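PDB 3R4K: transcriptional regulator, IclR family from Ruegeria sp. TM1040, which probably binds DNA through a helix-turn-helix domain and regulates transcription, its C-terminal domain being of the kind that senses small effector molecules in IclR-family regulators. Local coordinates for residues 140-152 against 173-187. Numbering follows the deposited sequence. Where two conformers were deposited one is given.
Sequences LAVLAYSEPSFVD and IRAEIAEVRRTGLAQ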
loop_
_atom_site.group_PDB
_atom_site.type_symbol
_atom_site.label_atom_id
_atom_site.label_comp_id
_atom_site.label_asym_id
_atom_site.label_seq_id
_atom_site.Cartn_x
_atom_site.Cartn_y
_atom_site.Cartn_z
ATOM N N LEU A 140 15.332 -19.461 5.705
ATOM C CA LEU A 140 16.693 -19.009 5.380
ATOM C C LEU A 140 16.650 -17.873 4.356
ATOM O O LEU A 140 17.417 -16.919 4.491
ATOM C CB LEU A 140 17.582 -20.168 4.885
ATOM C CG LEU A 140 17.921 -21.239 5.928
ATOM C CD1 LEU A 140 18.339 -22.537 5.263
ATOM C CD2 LEU A 140 18.983 -20.761 6.914
ATOM N N ALA A 141 15.746 -17.964 3.357
ATOM C CA ALA A 141 15.548 -16.933 2.328
ATOM C C ALA A 141 15.123 -15.595 2.974
ATOM O O ALA A 141 15.634 -14.553 2.585
ATOM C CB ALA A 141 14.501 -17.387 1.308
ATOM N N VAL A 142 14.218 -15.644 3.985
ATOM C CA VAL A 142 13.687 -14.483 4.717
ATOM C C VAL A 142 14.764 -13.924 5.656
ATOM O O VAL A 142 14.933 -12.718 5.709
ATOM C CB VAL A 142 12.364 -14.820 5.474
ATOM C CG1 VAL A 142 11.911 -13.668 6.370
ATOM C CG2 VAL A 142 11.249 -15.189 4.501
ATOM N N LEU A 143 15.477 -14.789 6.391
ATOM C CA LEU A 143 16.539 -14.399 7.329
ATOM C C LEU A 143 17.683 -13.689 6.609
ATOM O O LEU A 143 18.203 -12.695 7.106
ATOM C CB LEU A 143 17.078 -15.644 8.052
ATOM C CG LEU A 143 17.408 -15.491 9.529
ATOM C CD1 LEU A 143 16.236 -14.892 10.311
ATOM C CD2 LEU A 143 17.798 -16.820 10.129
ATOM N N ALA A 144 18.048 -14.183 5.422
ATOM C CA ALA A 144 19.146 -13.644 4.635
ATOM C C ALA A 144 18.920 -12.181 4.199
ATOM O O ALA A 144 19.893 -11.464 3.946
ATOM C CB ALA A 144 19.374 -14.510 3.416
ATOM N N TYR A 145 17.654 -11.735 4.141
ATOM C CA TYR A 145 17.329 -10.373 3.726
ATOM C C TYR A 145 16.606 -9.585 4.819
ATOM O O TYR A 145 16.005 -8.539 4.545
ATOM C CB TYR A 145 16.531 -10.415 2.425
ATOM C CG TYR A 145 17.394 -10.885 1.276
ATOM C CD1 TYR A 145 18.293 -10.024 0.665
ATOM C CD2 TYR A 145 17.381 -12.216 0.864
ATOM C CE1 TYR A 145 19.108 -10.450 -0.376
ATOM C CE2 TYR A 145 18.195 -12.656 -0.179
ATOM C CZ TYR A 145 19.050 -11.764 -0.803
ATOM O OH TYR A 145 19.830 -12.164 -1.854
ATOM N N SER A 146 16.744 -10.054 6.068
ATOM C CA SER A 146 16.209 -9.416 7.258
ATOM C C SER A 146 17.285 -8.508 7.895
ATOM O O SER A 146 18.472 -8.598 7.542
ATOM C CB SER A 146 15.727 -10.471 8.248
ATOM O OG SER A 146 14.426 -10.922 7.907
ATOM N N GLU A 147 16.862 -7.619 8.813
ATOM C CA GLU A 147 17.762 -6.700 9.513
ATOM C C GLU A 147 18.764 -7.470 10.381
ATOM O O GLU A 147 18.377 -8.455 11.019
ATOM C CB GLU A 147 16.976 -5.700 10.380
ATOM C CG GLU A 147 16.486 -4.463 9.644
ATOM C CD GLU A 147 17.516 -3.676 8.856
ATOM O OE1 GLU A 147 18.399 -3.037 9.475
ATOM O OE2 GLU A 147 17.429 -3.700 7.606
ATOM N N PRO A 148 20.049 -7.031 10.436
ATOM C CA PRO A 148 21.042 -7.760 11.250
ATOM C C PRO A 148 20.580 -8.006 12.689
ATOM O O PRO A 148 20.850 -9.079 13.219
ATOM C CB PRO A 148 22.269 -6.851 11.197
ATOM C CG PRO A 148 22.133 -6.114 9.911
ATOM C CD PRO A 148 20.668 -5.875 9.747
ATOM N N SER A 149 19.836 -7.044 13.288
ATOM C CA SER A 149 19.276 -7.136 14.641
ATOM C C SER A 149 18.228 -8.264 14.736
ATOM O O SER A 149 18.188 -8.969 15.751
ATOM C CB SER A 149 18.669 -5.801 15.061
ATOM O OG SER A 149 17.676 -5.358 14.150
ATOM N N PHE A 150 17.412 -8.460 13.664
ATOM C CA PHE A 150 16.402 -9.529 13.620
ATOM C C PHE A 150 17.086 -10.897 13.549
ATOM O O PHE A 150 16.714 -11.803 14.298
ATOM C CB PHE A 150 15.404 -9.349 12.462
ATOM C CG PHE A 150 14.315 -10.401 12.448
ATOM C CD1 PHE A 150 13.358 -10.446 13.450
ATOM C CD2 PHE A 150 14.277 -11.379 11.457
ATOM C CE1 PHE A 150 12.384 -11.446 13.466
ATOM C CE2 PHE A 150 13.299 -12.382 11.472
ATOM C CZ PHE A 150 12.358 -12.407 12.477
ATOM N N VAL A 151 18.116 -11.018 12.693
ATOM C CA VAL A 151 18.929 -12.229 12.529
ATOM C C VAL A 151 19.618 -12.551 13.862
ATOM O O VAL A 151 19.608 -13.712 14.279
ATOM C CB VAL A 151 19.942 -12.065 11.365
ATOM C CG1 VAL A 151 20.855 -13.286 11.239
ATOM C CG2 VAL A 151 19.227 -11.782 10.043
ATOM N N ASP A 152 20.176 -11.513 14.540
ATOM C CA ASP A 152 20.855 -11.627 15.839
ATOM C C ASP A 152 19.910 -12.192 16.905
ATOM O O ASP A 152 20.299 -13.097 17.642
ATOM C CB ASP A 152 21.416 -10.262 16.295
ATOM C CG ASP A 152 22.676 -9.782 15.584
ATOM O OD1 ASP A 152 23.323 -10.604 14.889
ATOM O OD2 ASP A 152 23.016 -8.585 15.721
ATOM N N ILE A 173 24.429 -21.497 10.373
ATOM C CA ILE A 173 23.240 -20.827 9.831
ATOM C C ILE A 173 23.667 -19.493 9.203
ATOM O O ILE A 173 23.220 -19.171 8.102
ATOM C CB ILE A 173 22.115 -20.671 10.902
ATOM C CG1 ILE A 173 21.570 -22.058 11.306
ATOM C CG2 ILE A 173 20.966 -19.779 10.401
ATOM C CD1 ILE A 173 21.259 -22.157 12.579
ATOM N N ARG A 174 24.564 -18.746 9.877
ATOM C CA ARG A 174 25.103 -17.469 9.382
ATOM C C ARG A 174 25.895 -17.667 8.076
ATOM O O ARG A 174 25.842 -16.814 7.189
ATOM C CB ARG A 174 25.987 -16.807 10.441
ATOM C CG ARG A 174 25.195 -16.196 11.581
ATOM C CD ARG A 174 26.067 -15.332 12.463
ATOM N NE ARG A 174 25.355 -14.845 13.644
ATOM C CZ ARG A 174 24.611 -13.742 13.682
ATOM N NH1 ARG A 174 24.437 -13.008 12.584
ATOM N NH2 ARG A 174 24.022 -13.372 14.811
ATOM N N ALA A 175 26.601 -18.811 7.955
ATOM C CA ALA A 175 27.370 -19.178 6.764
ATOM C C ALA A 175 26.420 -19.449 5.589
ATOM O O ALA A 175 26.681 -19.000 4.466
ATOM C CB ALA A 175 28.229 -20.402 7.057
ATOM N N GLU A 176 25.291 -20.132 5.876
ATOM C CA GLU A 176 24.246 -20.444 4.906
ATOM C C GLU A 176 23.535 -19.155 4.450
ATOM O O GLU A 176 23.384 -18.957 3.245
ATOM C CB GLU A 176 23.247 -21.470 5.494
ATOM C CG GLU A 176 22.532 -22.326 4.448
ATOM C CD GLU A 176 23.363 -23.234 3.551
ATOM O OE1 GLU A 176 24.469 -23.661 3.963
ATOM O OE2 GLU A 176 22.883 -23.536 2.433
ATOM N N ILE A 177 23.188 -18.260 5.411
ATOM C CA ILE A 177 22.577 -16.938 5.185
ATOM C C ILE A 177 23.406 -16.149 4.165
ATOM O O ILE A 177 22.836 -15.593 3.222
ATOM C CB ILE A 177 22.428 -16.166 6.533
ATOM C CG1 ILE A 177 21.204 -16.657 7.322
ATOM C CG2 ILE A 177 22.391 -14.643 6.358
ATOM C CD1 ILE A 177 21.058 -15.993 8.636
ATOM N N ALA A 178 24.738 -16.115 4.347
ATOM C CA ALA A 178 25.657 -15.376 3.487
ATOM C C ALA A 178 25.635 -15.908 2.057
ATOM O O ALA A 178 25.676 -15.116 1.109
ATOM C CB ALA A 178 27.064 -15.424 4.057
ATOM N N GLU A 179 25.508 -17.237 1.904
ATOM C CA GLU A 179 25.452 -17.887 0.594
ATOM C C GLU A 179 24.114 -17.573 -0.127
ATOM O O GLU A 179 24.117 -17.370 -1.349
ATOM C CB GLU A 179 25.685 -19.412 0.736
ATOM C CG GLU A 179 26.089 -20.121 -0.557
ATOM C CD GLU A 179 27.267 -19.628 -1.396
ATOM O OE1 GLU A 179 28.036 -18.739 -0.956
ATOM O OE2 GLU A 179 27.404 -20.145 -2.527
ATOM N N VAL A 180 22.993 -17.493 0.642
ATOM C CA VAL A 180 21.657 -17.182 0.114
ATOM C C VAL A 180 21.617 -15.695 -0.314
ATOM O O VAL A 180 21.090 -15.400 -1.393
ATOM C CB VAL A 180 20.449 -17.618 1.014
ATOM C CG1 VAL A 180 20.717 -17.652 2.497
ATOM C CG2 VAL A 180 19.141 -16.912 0.661
ATOM N N ARG A 181 22.214 -14.784 0.507
ATOM C CA ARG A 181 22.340 -13.346 0.235
ATOM C C ARG A 181 23.041 -13.123 -1.103
ATOM O O ARG A 181 22.654 -12.257 -1.890
ATOM C CB ARG A 181 23.156 -12.655 1.353
ATOM C CG ARG A 181 22.409 -12.404 2.654
ATOM C CD ARG A 181 23.186 -11.521 3.629
ATOM N NE ARG A 181 22.540 -11.445 4.946
ATOM C CZ ARG A 181 22.242 -10.317 5.587
ATOM N NH1 ARG A 181 22.514 -9.139 5.038
ATOM N NH2 ARG A 181 21.648 -10.358 6.773
ATOM N N ARG A 182 24.084 -13.921 -1.346
ATOM C CA ARG A 182 24.955 -13.890 -2.510
ATOM C C ARG A 182 24.294 -14.429 -3.796
ATOM O O ARG A 182 24.521 -13.865 -4.871
ATOM C CB ARG A 182 26.210 -14.718 -2.187
ATOM C CG ARG A 182 27.443 -14.344 -3.001
ATOM C CD ARG A 182 28.576 -15.340 -2.809
ATOM N NE ARG A 182 28.232 -16.706 -3.229
ATOM C CZ ARG A 182 28.348 -17.169 -4.470
ATOM N NH1 ARG A 182 28.782 -16.379 -5.446
ATOM N NH2 ARG A 182 28.021 -18.425 -4.749
ATOM N N THR A 183 23.524 -15.530 -3.694
ATOM C CA THR A 183 22.922 -16.208 -4.849
ATOM C C THR A 183 21.436 -15.888 -5.068
ATOM O O THR A 183 20.931 -16.133 -6.163
ATOM C CB THR A 183 23.105 -17.726 -4.718
ATOM O OG1 THR A 183 22.378 -18.198 -3.582
ATOM C CG2 THR A 183 24.575 -18.137 -4.620
ATOM N N GLY A 184 20.758 -15.356 -4.054
ATOM C CA GLY A 184 19.340 -15.001 -4.132
ATOM C C GLY A 184 18.379 -16.180 -4.059
ATOM O O GLY A 184 17.187 -16.026 -4.359
ATOM N N LEU A 185 18.890 -17.366 -3.658
ATOM C CA LEU A 185 18.138 -18.621 -3.545
ATOM C C LEU A 185 18.655 -19.467 -2.372
ATOM O O LEU A 185 19.871 -19.594 -2.176
ATOM C CB LEU A 185 18.241 -19.422 -4.862
ATOM C CG LEU A 185 17.283 -20.602 -5.023
ATOM C CD1 LEU A 185 16.699 -20.623 -6.400
ATOM C CD2 LEU A 185 17.984 -21.908 -4.765
ATOM N N ALA A 186 17.715 -20.053 -1.610
ATOM C CA ALA A 186 17.999 -20.908 -0.458
ATOM C C ALA A 186 17.564 -22.342 -0.729
ATOM O O ALA A 186 16.552 -22.581 -1.390
ATOM C CB ALA A 186 17.294 -20.375 0.787
ATOM N N GLN A 187 18.335 -23.293 -0.198
ATOM C CA GLN A 187 18.063 -24.723 -0.271
ATOM C C GLN A 187 18.142 -25.338 1.132
ATOM O O GLN A 187 18.958 -24.902 1.946
ATOM C CB GLN A 187 19.037 -25.421 -1.221
ATOM C CG GLN A 187 18.511 -25.538 -2.641
ATOM C CD GLN A 187 19.464 -26.307 -3.523
ATOM O OE1 GLN A 187 19.570 -27.541 -3.467
ATOM N NE2 GLN A 187 20.197 -25.592 -4.354
#
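Asp152 OD1 meets Arg174 NH2 at 2.9 Å, a salt bridge that ties helix 148-156 to helix 170-183 in the GAF-like C-terminal domain of this IclR-family regulator. The N-H...O angle is 150°, and the arginine reaches the carboxylate oxygen on its anti side, with the carboxylate and guanidinium planes 60° apart. The arginine chain is extended from CG to NE and brings NH1 against Val151 CG1 while NH2 takes the acid.

Beside this ion pair the contact illustrates how a small residue allows backbones to approach: the CA atoms of Ala144 and Ile177 are 4.8 Å apart. Ala144 CB lies 3.5 Å from Val180 CG1, and the extended chain of Arg181 lays one face of its guanidinium over Ala144 O. Ile177 CD1 touches both Leu143 CD2 and Val151 CG1, meeting the valine tip to tip. Ile177 CG1 stands anti to the carbonyl carbon (chi1 -79°), which carries CD1 into that apolar site. The side chains of Leu140 and Ile173 cross at about a right angle, with CD2 of the leucine against CG2 of the isoleucine. Leu140 CB meets Ala186 CB, joining helix 137-143 to edge strand 186-189 of the antiparallel sheet.

At the C-terminal end of helix 170-183, Tyr145 OH makes a weak hydrogen bond of 2.8 Å to Arg181 O, and the ring packs edge-to-face with Phe204 of strand 196-204. A phenylalanine here would probably leave Arg181 O without the hydroxyl that meets it from 140-152. Just beyond, where the chain turns from helix to strand with positive phi, Gly184 CA lies 3.7 Å from Tyr145 OH.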